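PDB 3MBJ: putative phosphomethylpyrimidine kinase from Bacteroides thetaiotaomicron, which probably phosphorylates pyridoxal and related forms of vitamin B6 with ATP, as a metal-binding kinase of the ribokinase clan. Local coordinates for residues 25-30 against 227-232; 63-68 against 92-97; 87-92 against 127-132; 135-140 against 177-182. All coordinates share one frame; numbering follows the deposited sequence.

Interaction 1 (25-30 against 227-232); sequences TVVIPI and FTSVIT
Ser229 and Val27 bring residues 25-30 and 227-232 nearest each other, and Ser229 also meets Ile30. The two segments run nearly parallel, with an angle of 27° between axes 9.4 Å apart. The Ser229 side chain sets out toward residues 25-30. Its OG lies beside the backbone N (chi1 -60°), which brings it alongside Val27, 3.5 Å from Val27 CG2. The Val27 CA atom is equally near, so the hydroxyl rests on both backbone and side chain. CB of Ser229 faces Ile30 instead, with Ile30 CG2 at 3.9 Å. Ile30 CG2 meets Val230 CG2 at 4.0 Å. These two branched side chains cross at about a right angle. Ile30 thus spans two successive residues of the partner helix. Around this core, Tyr82 of strand 80-83 touches both Val27 and Ser229, while Leu276 packs on Ile30.

No hydrogen bond joins the segments. The Ser229 hydroxyl bonds to Asp225 O in its own helix, which satisfies it in a buried setting. The contact is therefore apolar in effect. The small serine side chain lies where the backbones are nearest, with the methyl groups of Val27, Ile30 and Val230 beside it.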
loop_
_atom_site.group_PDB
_atom_site.type_symbol
_atom_site.label_atom_id
_atom_site.label_comp_id
_atom_site.label_asym_id
_atom_site.label_seq_id
_atom_site.Cartn_x
_atom_site.Cartn_y
_atom_site.Cartn_z
ATOM N N THR A 25 21.627 16.320 -4.196
ATOM C CA THR A 25 21.315 15.284 -3.231
ATOM C C THR A 25 19.829 15.294 -2.836
ATOM O O THR A 25 19.402 14.370 -2.129
ATOM C CB THR A 25 22.265 15.292 -2.013
ATOM O OG1 THR A 25 22.263 16.599 -1.442
ATOM C CG2 THR A 25 23.689 14.925 -2.478
ATOM N N VAL A 26 19.057 16.309 -3.275
ATOM C CA VAL A 26 17.595 16.253 -3.232
ATOM C C VAL A 26 16.978 15.953 -4.612
ATOM O O VAL A 26 16.141 15.080 -4.738
ATOM C CB VAL A 26 16.942 17.520 -2.584
ATOM C CG1 VAL A 26 17.746 17.991 -1.396
ATOM C CG2 VAL A 26 16.749 18.611 -3.562
ATOM N N VAL A 27 17.445 16.615 -5.661
ATOM C CA VAL A 27 16.962 16.354 -6.990
ATOM C C VAL A 27 17.075 14.867 -7.345
ATOM O O VAL A 27 16.144 14.273 -7.934
ATOM C CB VAL A 27 17.757 17.212 -8.062
ATOM C CG1 VAL A 27 17.238 16.924 -9.471
ATOM C CG2 VAL A 27 17.665 18.725 -7.760
ATOM N N ILE A 28 18.207 14.234 -7.051
ATOM C CA ILE A 28 18.374 12.842 -7.510
ATOM C C ILE A 28 17.354 11.866 -6.845
ATOM O O ILE A 28 16.714 11.063 -7.538
ATOM C CB ILE A 28 19.818 12.301 -7.316
ATOM C CG1 ILE A 28 20.751 12.936 -8.336
ATOM C CG2 ILE A 28 19.856 10.775 -7.474
ATOM C CD1 ILE A 28 22.231 12.846 -7.907
ATOM N N PRO A 29 17.249 11.888 -5.505
ATOM C CA PRO A 29 16.363 10.888 -4.870
ATOM C C PRO A 29 14.884 11.180 -5.105
ATOM O O PRO A 29 14.126 10.270 -5.343
ATOM C CB PRO A 29 16.716 10.973 -3.368
ATOM C CG PRO A 29 17.379 12.310 -3.206
ATOM C CD PRO A 29 18.153 12.491 -4.512
ATOM N N ILE A 30 14.494 12.455 -5.098
ATOM C CA ILE A 30 13.133 12.776 -5.445
ATOM C C ILE A 30 12.693 12.309 -6.854
ATOM O O ILE A 30 11.669 11.621 -7.004
ATOM C CB ILE A 30 12.857 14.253 -5.274
ATOM C CG1 ILE A 30 12.938 14.594 -3.780
ATOM C CG2 ILE A 30 11.471 14.588 -5.834
ATOM C CD1 ILE A 30 12.851 16.068 -3.496
ATOM N N PHE A 227 10.943 21.737 -3.807
ATOM C CA PHE A 227 9.730 22.147 -4.451
ATOM C C PHE A 227 9.805 21.829 -5.960
ATOM O O PHE A 227 8.952 21.121 -6.520
ATOM C CB PHE A 227 9.504 23.636 -4.241
ATOM C CG PHE A 227 8.215 24.135 -4.810
ATOM C CD1 PHE A 227 7.031 23.933 -4.144
ATOM C CD2 PHE A 227 8.195 24.825 -5.993
ATOM C CE1 PHE A 227 5.836 24.384 -4.676
ATOM C CE2 PHE A 227 6.994 25.279 -6.530
ATOM C CZ PHE A 227 5.820 25.053 -5.875
ATOM N N THR A 228 10.842 22.343 -6.601
ATOM C CA THR A 228 10.870 22.367 -8.033
ATOM C C THR A 228 11.131 20.969 -8.562
ATOM O O THR A 228 10.684 20.658 -9.651
ATOM C CB THR A 228 11.872 23.391 -8.556
ATOM O OG1 THR A 228 11.442 24.709 -8.158
ATOM C CG2 THR A 228 11.952 23.335 -10.065
ATOM N N SER A 229 11.818 20.125 -7.778
ATOM C CA SER A 229 11.945 18.704 -8.130
ATOM C C SER A 229 10.589 18.019 -8.136
ATOM O O SER A 229 10.336 17.215 -9.012
ATOM C CB SER A 229 12.888 17.929 -7.179
ATOM O OG SER A 229 14.199 18.460 -7.201
ATOM N N VAL A 230 9.708 18.357 -7.179
ATOM C CA VAL A 230 8.386 17.726 -7.131
ATOM C C VAL A 230 7.503 18.273 -8.274
ATOM O O VAL A 230 6.832 17.500 -8.976
ATOM C CB VAL A 230 7.722 17.779 -5.715
ATOM C CG1 VAL A 230 6.206 17.296 -5.752
ATOM C CG2 VAL A 230 8.586 17.039 -4.659
ATOM N N ILE A 231 7.549 19.594 -8.514
ATOM C CA ILE A 231 6.835 20.172 -9.651
ATOM C C ILE A 231 7.247 19.411 -10.925
ATOM O O ILE A 231 6.421 19.015 -11.746
ATOM C CB ILE A 231 7.131 21.667 -9.841
ATOM C CG1 ILE A 231 6.456 22.531 -8.726
ATOM C CG2 ILE A 231 6.669 22.117 -11.238
ATOM C CD1 ILE A 231 4.964 22.414 -8.650
ATOM N N THR A 232 8.543 19.241 -11.103
ATOM C CA THR A 232 9.067 18.683 -12.346
ATOM C C THR A 232 8.530 17.280 -12.514
ATOM O O THR A 232 8.085 16.903 -13.618
ATOM C CB THR A 232 10.636 18.654 -12.366
ATOM O OG1 THR A 232 11.098 19.984 -12.238
ATOM C CG2 THR A 232 11.185 18.084 -13.606
#

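Interaction 2 (63-68 against 92-97); sequences EMPKII and IQIVSD. With ZN (zinc ion), chain C.
Ile94 is the centre of this contact. It points at residues 63-68 and touches Met64, Pro65 and Ile68. Its two ends divide the work. CG2, anti to the backbone N, faces Ile68 and Met64: Ile68 CD1 lies 3.7 Å from Ile94 CG2. Met64 CB lies 4.0 Å from Ile94 CG2. The Ile94 CD1 end reaches the ring of Pro65 and meets Pro65 CG at 3.9 Å, the two side chains crossing at about a right angle.

Met64, a selenomethionine, is the second main contributor. Its chain is straight at chi2 and bends at chi3 (82°). This bend carries the terminal methyl to Val95, with Met64 CE 4.0 Å from Val95 CG2. Val13 of strand 9-17 touches both Met64 and Val95, so this end of the contact lies against the sheet. Ile68 also packs on Phe98 and Phe102, further along helix 89-102. The segments run nearly parallel, 13° apart.

Asp97 carries a different chemistry. Its OD2 binds a zinc ion at 2.2 Å, and it makes no contact with residues 63-68. Between the two segments the contact is made by aliphatic carbons, with no hydrogen bond across. Among these residues the zinc is bound by Asp97, so it takes no part in the packing of the two segments.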
loop_
_atom_site.group_PDB
_atom_site.type_symbol
_atom_site.label_atom_id
_atom_site.label_comp_id
_atom_site.label_asym_id
_atom_site.label_seq_id
_atom_site.Cartn_x
_atom_site.Cartn_y
_atom_site.Cartn_z
ATOM N N GLU A 63 34.720 21.592 -16.423
ATOM C CA GLU A 63 34.385 20.192 -16.732
ATOM C C GLU A 63 33.023 20.072 -17.450
ATOM O O GLU A 63 32.817 19.147 -18.231
ATOM C CB GLU A 63 34.420 19.322 -15.468
ATOM C CG GLU A 63 34.466 17.815 -15.759
ATOM C CD GLU A 63 35.764 17.347 -16.404
ATOM O OE1 GLU A 63 36.730 18.139 -16.452
ATOM O OE2 GLU A 63 35.817 16.169 -16.854
HETATM N N MSE A 64 32.106 21.002 -17.206
HETATM C CA MSE A 64 30.762 20.907 -17.788
HETATM C C MSE A 64 30.770 20.620 -19.290
HETATM O O MSE A 64 30.101 19.667 -19.726
HETATM C CB MSE A 64 29.900 22.130 -17.446
HETATM C CG MSE A 64 29.489 22.141 -16.000
HETATM SE SE MSE A 64 28.725 23.820 -15.388
HETATM C CE MSE A 64 26.979 23.481 -16.037
ATOM N N PRO A 65 31.533 21.405 -20.089
ATOM C CA PRO A 65 31.545 21.179 -21.547
ATOM C C PRO A 65 32.124 19.841 -21.980
ATOM O O PRO A 65 31.706 19.299 -23.006
ATOM C CB PRO A 65 32.417 22.326 -22.089
ATOM C CG PRO A 65 32.345 23.403 -21.015
ATOM C CD PRO A 65 32.285 22.620 -19.725
ATOM N N LYS A 66 33.074 19.323 -21.211
ATOM C CA LYS A 66 33.668 18.021 -21.466
ATOM C C LYS A 66 32.655 16.877 -21.281
ATOM O O LYS A 66 32.628 15.936 -22.071
ATOM C CB LYS A 66 34.885 17.824 -20.547
ATOM C CG LYS A 66 36.040 18.810 -20.842
ATOM C CD LYS A 66 37.088 18.839 -19.725
ATOM C CE LYS A 66 38.305 19.678 -20.095
ATOM N NZ LYS A 66 39.417 19.390 -19.117
ATOM N N ILE A 67 31.848 16.972 -20.238
ATOM C CA ILE A 67 30.761 16.012 -19.985
ATOM C C ILE A 67 29.752 16.040 -21.119
ATOM O O ILE A 67 29.379 15.002 -21.652
ATOM C CB ILE A 67 30.049 16.312 -18.614
ATOM C CG1 ILE A 67 30.995 15.956 -17.430
ATOM C CG2 ILE A 67 28.682 15.549 -18.515
ATOM C CD1 ILE A 67 30.625 16.599 -16.117
ATOM N N ILE A 68 29.355 17.249 -21.512
ATOM C CA ILE A 68 28.409 17.466 -22.590
ATOM C C ILE A 68 28.937 16.939 -23.914
ATOM O O ILE A 68 28.166 16.361 -24.683
ATOM C CB ILE A 68 28.046 18.979 -22.736
ATOM C CG1 ILE A 68 27.334 19.452 -21.457
ATOM C CG2 ILE A 68 27.247 19.246 -24.054
ATOM C CD1 ILE A 68 27.155 21.038 -21.308
ATOM N N ILE A 92 25.609 30.012 -17.312
ATOM C CA ILE A 92 24.388 30.224 -18.067
ATOM C C ILE A 92 24.650 29.973 -19.558
ATOM O O ILE A 92 23.791 29.417 -20.237
ATOM C CB ILE A 92 23.797 31.640 -17.838
ATOM C CG1 ILE A 92 23.113 31.723 -16.465
ATOM C CG2 ILE A 92 22.797 32.053 -18.962
ATOM C CD1 ILE A 92 22.800 33.170 -15.966
ATOM N N GLN A 93 25.826 30.374 -20.068
ATOM C CA GLN A 93 26.168 30.225 -21.509
ATOM C C GLN A 93 26.251 28.726 -21.864
ATOM O O GLN A 93 25.704 28.258 -22.863
ATOM C CB GLN A 93 27.475 30.993 -21.848
ATOM C CG GLN A 93 28.042 30.880 -23.292
ATOM C CD GLN A 93 29.391 31.620 -23.441
ATOM O OE1 GLN A 93 30.293 31.453 -22.628
ATOM N NE2 GLN A 93 29.514 32.452 -24.471
ATOM N N ILE A 94 26.927 27.977 -21.003
ATOM C CA ILE A 94 27.084 26.545 -21.176
ATOM C C ILE A 94 25.721 25.879 -21.167
ATOM O O ILE A 94 25.389 25.148 -22.057
ATOM C CB ILE A 94 27.977 25.944 -20.040
ATOM C CG1 ILE A 94 29.410 26.500 -20.198
ATOM C CG2 ILE A 94 27.936 24.394 -20.086
ATOM C CD1 ILE A 94 30.386 26.182 -19.015
ATOM N N VAL A 95 24.917 26.212 -20.176
ATOM C CA VAL A 95 23.630 25.595 -19.991
ATOM C C VAL A 95 22.709 25.947 -21.178
ATOM O O VAL A 95 22.004 25.082 -21.731
ATOM C CB VAL A 95 23.023 26.023 -18.611
ATOM C CG1 VAL A 95 21.616 25.635 -18.518
ATOM C CG2 VAL A 95 23.821 25.420 -17.508
ATOM N N SER A 96 22.738 27.222 -21.552
ATOM C CA SER A 96 21.979 27.722 -22.690
ATOM C C SER A 96 22.342 27.001 -23.982
ATOM O O SER A 96 21.449 26.610 -24.725
ATOM C CB SER A 96 22.182 29.219 -22.845
ATOM O OG SER A 96 21.489 29.685 -23.973
ATOM N N ASP A 97 23.632 26.837 -24.248
ATOM C CA ASP A 97 24.087 26.055 -25.411
ATOM C C ASP A 97 23.702 24.596 -25.284
ATOM O O ASP A 97 23.399 23.956 -26.285
ATOM C CB ASP A 97 25.602 26.104 -25.547
ATOM C CG ASP A 97 26.121 27.489 -25.898
ATOM O OD1 ASP A 97 25.402 28.325 -26.500
ATOM O OD2 ASP A 97 27.264 27.748 -25.518
HETATM ZN ZN ZN C . 28.166 29.075 -27.027
#

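Interaction 3 (87-92 against 127-132); sequences GSPRQI and MEMVKE
Gly87 N donates to Gln91 OE1 at 2.8 Å, a nearly straight bond that shapes the turn on which Met129 packs. The donor stands above the carbonyl plane of the amide, 46° out of it. The other end of that amide is also held, since Gln91 NE2 bonds to Thr43 O and Thr61 OG1. A second bond caps the helix: Ser88, at the N-cap, accepts from Gln91 N through OG at 3.1 Å.

The contact with residues 127-132 is made by packing. Met129, a selenomethionine, bends at chi2 (62°), and its end comes nearer to the capped turn than its start. The selenium lies against the Ser88-Pro89 peptide, 3.4 Å from Ser88 C. The Pro89 ring adds Pro89 CD at 3.6 Å from Met129 SE. Beyond the selenium, Met129 CE presses on Ile92 CD1 at 3.4 Å, tighter than usual for two carbons. Ile92 CD1 also lies beside Glu132 CB, and Ile92 CG2 approaches Glu132 O at 3.5 Å. Pro89 CB meets the Glu132 CG methylene at the outer edge.

This joins the first turn of helix 89-102 to helix 127-137. Helix 64-74 flanks the first of these through Met64 and Pro65. Helix 147-154 flanks the second, where Tyr152 touches Met127 and Val130.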
loop_
_atom_site.group_PDB
_atom_site.type_symbol
_atom_site.label_atom_id
_atom_site.label_comp_id
_atom_site.label_asym_id
_atom_site.label_seq_id
_atom_site.Cartn_x
_atom_site.Cartn_y
_atom_site.Cartn_z
ATOM N N GLY A 87 26.309 29.541 -11.089
ATOM C CA GLY A 87 27.269 30.420 -10.445
ATOM C C GLY A 87 27.666 31.655 -11.198
ATOM O O GLY A 87 28.254 32.532 -10.619
ATOM N N SER A 88 27.387 31.742 -12.492
ATOM C CA SER A 88 27.945 32.819 -13.300
ATOM C C SER A 88 27.296 32.911 -14.660
ATOM O O SER A 88 26.615 31.977 -15.091
ATOM C CB SER A 88 29.434 32.568 -13.539
ATOM O OG SER A 88 29.580 31.403 -14.334
ATOM N N PRO A 89 27.536 34.038 -15.360
ATOM C CA PRO A 89 27.111 34.146 -16.747
ATOM C C PRO A 89 27.724 33.078 -17.635
ATOM O O PRO A 89 27.092 32.624 -18.566
ATOM C CB PRO A 89 27.595 35.529 -17.138
ATOM C CG PRO A 89 27.564 36.315 -15.825
ATOM C CD PRO A 89 27.965 35.343 -14.797
ATOM N N ARG A 90 28.953 32.680 -17.350
ATOM C CA ARG A 90 29.585 31.627 -18.129
ATOM C C ARG A 90 28.801 30.299 -17.998
ATOM O O ARG A 90 28.521 29.644 -19.006
ATOM C CB ARG A 90 31.047 31.492 -17.707
ATOM C CG ARG A 90 31.821 30.380 -18.357
ATOM C CD ARG A 90 31.754 30.323 -19.886
ATOM N NE ARG A 90 32.528 29.147 -20.340
ATOM C CZ ARG A 90 32.275 28.382 -21.416
ATOM N NH1 ARG A 90 31.251 28.626 -22.240
ATOM N NH2 ARG A 90 33.066 27.334 -21.662
ATOM N N GLN A 91 28.388 29.928 -16.784
ATOM C CA GLN A 91 27.579 28.708 -16.624
ATOM C C GLN A 91 26.248 28.838 -17.364
ATOM O O GLN A 91 25.804 27.875 -17.970
ATOM C CB GLN A 91 27.335 28.339 -15.150
ATOM C CG GLN A 91 28.612 28.126 -14.388
ATOM C CD GLN A 91 28.431 27.310 -13.121
ATOM O OE1 GLN A 91 27.381 27.355 -12.473
ATOM N NE2 GLN A 91 29.470 26.577 -12.748
ATOM N N ILE A 92 25.609 30.012 -17.312
ATOM C CA ILE A 92 24.388 30.224 -18.067
ATOM C C ILE A 92 24.650 29.973 -19.558
ATOM O O ILE A 92 23.791 29.417 -20.237
ATOM C CB ILE A 92 23.797 31.640 -17.838
ATOM C CG1 ILE A 92 23.113 31.723 -16.465
ATOM C CG2 ILE A 92 22.797 32.053 -18.962
ATOM C CD1 ILE A 92 22.800 33.170 -15.966
HETATM N N MSE A 127 23.514 42.675 -11.161
HETATM C CA MSE A 127 22.520 42.862 -12.203
HETATM C C MSE A 127 22.860 42.177 -13.536
HETATM O O MSE A 127 21.946 41.872 -14.302
HETATM C CB MSE A 127 22.223 44.345 -12.411
HETATM C CG MSE A 127 21.451 44.987 -11.247
HETATM SE SE MSE A 127 19.671 44.164 -10.889
HETATM C CE MSE A 127 18.939 44.355 -12.711
ATOM N N GLU A 128 24.134 41.902 -13.809
ATOM C CA GLU A 128 24.501 41.183 -15.057
ATOM C C GLU A 128 24.118 39.735 -14.999
ATOM O O GLU A 128 23.733 39.128 -15.995
ATOM C CB GLU A 128 26.002 41.269 -15.368
ATOM C CG GLU A 128 26.486 42.664 -15.533
ATOM C CD GLU A 128 25.674 43.459 -16.562
ATOM O OE1 GLU A 128 25.072 42.835 -17.490
ATOM O OE2 GLU A 128 25.666 44.719 -16.443
HETATM N N MSE A 129 24.214 39.174 -13.811
HETATM C CA MSE A 129 23.759 37.824 -13.601
HETATM C C MSE A 129 22.216 37.781 -13.779
HETATM O O MSE A 129 21.679 36.855 -14.404
HETATM C CB MSE A 129 24.226 37.363 -12.226
HETATM C CG MSE A 129 23.941 35.959 -11.935
HETATM SE SE MSE A 129 24.814 34.735 -13.115
HETATM C CE MSE A 129 23.702 33.252 -12.712
ATOM N N VAL A 130 21.518 38.809 -13.290
ATOM C CA VAL A 130 20.076 38.930 -13.520
ATOM C C VAL A 130 19.793 39.000 -15.032
ATOM O O VAL A 130 18.912 38.283 -15.524
ATOM C CB VAL A 130 19.446 40.158 -12.765
ATOM C CG1 VAL A 130 17.971 40.322 -13.159
ATOM C CG2 VAL A 130 19.555 39.995 -11.230
ATOM N N LYS A 131 20.561 39.813 -15.763
ATOM C CA LYS A 131 20.356 39.969 -17.228
ATOM C C LYS A 131 20.529 38.645 -17.965
ATOM O O LYS A 131 19.721 38.314 -18.802
ATOM C CB LYS A 131 21.279 41.046 -17.831
ATOM C CG LYS A 131 21.208 41.188 -19.361
ATOM N N GLU A 132 21.546 37.873 -17.616
ATOM C CA GLU A 132 21.780 36.585 -18.268
ATOM C C GLU A 132 20.778 35.489 -17.883
ATOM O O GLU A 132 20.428 34.684 -18.725
ATOM C CB GLU A 132 23.223 36.123 -18.048
ATOM C CG GLU A 132 24.241 37.097 -18.655
ATOM C CD GLU A 132 23.889 37.536 -20.085
ATOM O OE1 GLU A 132 23.882 36.665 -20.960
ATOM O OE2 GLU A 132 23.607 38.743 -20.337
#

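Interaction 4 (135-140 against 177-182); sequences HLITKA and KGPQVV. With SO4 (sulfate ion), chain G.
Apolar packing here is led by Ile137 and Pro179. The two side chains meet obliquely, with Ile137 CD1 4.1 Å from Pro179 CG. The same CD1 also approaches Lys177 CB. Ile143 touches both Ile137 and Pro179 and backs the pair, just before parallel strands 142-143 and 181-188.

Carbon-to-oxygen contacts are closer. The CA-H of Pro179 is directed at Ala140 O (CA to O 3.2 Å). The CA-H of Thr138 is directed at Lys177 O (CA to O 3.3 Å), and Thr138 CG2 is 3.1 Å from Lys177 O. Pro179 CG rests 3.4 Å from Ile137 O. Gly178 has a phi of 147° that calls for glycine, since a CB would clash with Thr138 O.

Two hydrogen bonds shape residues 135-140. Ala140 N bonds to Ile137 O in a type I turn. Thr138 OG1 lies between its backbone N and carbonyl carbon (chi1 69°) and turns back to His135 O at 2.7 Å.

In one of its two conformers, Lys139 NZ hydrogen-bonds to Ser96 O and to a sulfate, probably from the crystallisation liquor; this is tentative. Arg103 also binds that ion.

No conventional hydrogen bond crosses. A turn and a loop pack backbone against backbone through CA-H...O contacts.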
loop_
_atom_site.group_PDB
_atom_site.type_symbol
_atom_site.label_atom_id
_atom_site.label_comp_id
_atom_site.label_asym_id
_atom_site.label_seq_id
_atom_site.Cartn_x
_atom_site.Cartn_y
_atom_site.Cartn_z
ATOM N N HIS A 135 17.870 36.130 -20.100
ATOM C CA HIS A 135 18.134 35.506 -21.409
ATOM C C HIS A 135 17.937 33.999 -21.384
ATOM O O HIS A 135 17.409 33.429 -22.336
ATOM C CB HIS A 135 19.553 35.821 -21.925
ATOM C CG HIS A 135 19.794 37.283 -22.178
ATOM N ND1 HIS A 135 21.058 37.828 -22.301
ATOM C CD2 HIS A 135 18.926 38.307 -22.331
ATOM C CE1 HIS A 135 20.952 39.127 -22.497
ATOM N NE2 HIS A 135 19.669 39.437 -22.540
ATOM N N LEU A 136 18.358 33.348 -20.308
ATOM C CA LEU A 136 18.194 31.890 -20.211
ATOM C C LEU A 136 16.714 31.451 -20.174
ATOM O O LEU A 136 16.333 30.472 -20.852
ATOM C CB LEU A 136 18.952 31.325 -19.019
ATOM C CG LEU A 136 18.858 29.815 -18.755
ATOM C CD1 LEU A 136 19.472 28.999 -19.894
ATOM C CD2 LEU A 136 19.520 29.493 -17.402
ATOM N N ILE A 137 15.896 32.149 -19.391
ATOM C CA ILE A 137 14.496 31.727 -19.203
ATOM C C ILE A 137 13.651 31.868 -20.469
ATOM O O ILE A 137 12.606 31.254 -20.596
ATOM C CB ILE A 137 13.800 32.484 -18.020
ATOM C CG1 ILE A 137 13.613 33.969 -18.343
ATOM C CG2 ILE A 137 14.579 32.251 -16.717
ATOM C CD1 ILE A 137 12.287 34.523 -17.978
ATOM N N THR A 138 14.112 32.662 -21.427
ATOM C CA THR A 138 13.447 32.700 -22.714
ATOM C C THR A 138 13.372 31.279 -23.331
ATOM O O THR A 138 12.419 30.989 -24.042
ATOM C CB THR A 138 14.111 33.727 -23.684
ATOM O OG1 THR A 138 15.404 33.253 -24.061
ATOM C CG2 THR A 138 14.263 35.123 -23.019
ATOM N N LYS A 139 14.351 30.414 -23.031
ATOM C CA LYS A 139 14.373 29.033 -23.546
ATOM C C LYS A 139 13.589 27.991 -22.716
ATOM O O LYS A 139 13.503 26.826 -23.112
ATOM C CB LYS A 139 15.821 28.557 -23.674
ATOM C CG LYS A 139 16.826 29.687 -23.859
ATOM C CD LYS A 139 17.793 29.410 -25.008
ATOM C CE LYS A 139 18.523 28.068 -24.857
ATOM N NZ LYS A 139 19.387 27.842 -26.045
ATOM N N ALA A 140 13.023 28.409 -21.584
ATOM C CA ALA A 140 12.405 27.487 -20.624
ATOM C C ALA A 140 10.892 27.375 -20.844
ATOM O O ALA A 140 10.239 28.321 -21.302
ATOM C CB ALA A 140 12.707 27.919 -19.173
ATOM N N LYS A 177 8.139 36.750 -21.701
ATOM C CA LYS A 177 9.556 36.623 -22.026
ATOM C C LYS A 177 9.969 35.238 -22.506
ATOM O O LYS A 177 11.154 35.031 -22.809
ATOM C CB LYS A 177 10.402 37.027 -20.838
ATOM C CG LYS A 177 10.042 38.446 -20.378
ATOM C CD LYS A 177 11.021 38.988 -19.371
ATOM C CE LYS A 177 10.912 40.476 -19.300
ATOM N NZ LYS A 177 12.028 41.014 -18.462
ATOM N N GLY A 178 9.021 34.305 -22.590
ATOM C CA GLY A 178 9.327 32.942 -23.033
ATOM C C GLY A 178 8.503 31.849 -22.391
ATOM O O GLY A 178 7.791 31.137 -23.077
ATOM N N PRO A 179 8.621 31.677 -21.069
ATOM C CA PRO A 179 8.041 30.512 -20.359
ATOM C C PRO A 179 6.531 30.388 -20.446
ATOM O O PRO A 179 5.838 31.282 -20.021
ATOM C CB PRO A 179 8.435 30.765 -18.895
ATOM C CG PRO A 179 9.652 31.578 -18.986
ATOM C CD PRO A 179 9.420 32.508 -20.156
ATOM N N GLN A 180 6.038 29.266 -20.969
ATOM C CA GLN A 180 4.611 28.968 -20.931
ATOM C C GLN A 180 4.020 28.997 -19.501
ATOM O O GLN A 180 2.902 29.490 -19.284
ATOM C CB GLN A 180 4.381 27.577 -21.496
ATOM C CG GLN A 180 2.946 27.196 -21.606
ATOM C CD GLN A 180 2.789 25.732 -21.918
ATOM O OE1 GLN A 180 3.525 25.207 -22.732
ATOM N NE2 GLN A 180 1.852 25.064 -21.270
ATOM N N VAL A 181 4.773 28.418 -18.554
ATOM C CA VAL A 181 4.366 28.304 -17.168
ATOM C C VAL A 181 5.350 29.074 -16.294
ATOM O O VAL A 181 6.564 28.852 -16.378
ATOM C CB VAL A 181 4.263 26.837 -16.771
ATOM C CG1 VAL A 181 4.126 26.670 -15.266
ATOM C CG2 VAL A 181 3.067 26.217 -17.527
ATOM N N VAL A 182 4.819 30.012 -15.496
ATOM C CA VAL A 182 5.589 30.755 -14.510
ATOM C C VAL A 182 4.965 30.404 -13.155
ATOM O O VAL A 182 3.741 30.528 -12.993
ATOM C CB VAL A 182 5.515 32.258 -14.722
ATOM C CG1 VAL A 182 6.170 33.041 -13.511
ATOM C CG2 VAL A 182 6.179 32.667 -16.064
HETATM S S SO4 G . 16.718 27.069 -28.269
HETATM O O1 SO4 G . 17.072 26.344 -27.050
HETATM O O2 SO4 G . 16.538 26.100 -29.354
HETATM O O3 SO4 G . 17.781 28.013 -28.593
HETATM O O4 SO4 G . 15.507 27.854 -28.049
#

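From the N terminus, residues 25-30 open the longest loop, which closes only at 227-232. Interactions 2, 3 and 4 all fall within it. Interaction 2 closes a short loop from helix 64-74 to helix 89-102. Interaction 3 starts before that loop is shut, so the two cross, sharing Ile92 and helix 89-102. Interaction 4 follows both in series and uses helix 127-137 again, where Leu136 packs on Ile92. Interactions 2 and 3 thus join three successive helices side by side. Interaction 4 ties the last of them to the start of strand 181-188. Interaction 1, about 20 Å or more away between centres, pairs an early helix with a late one.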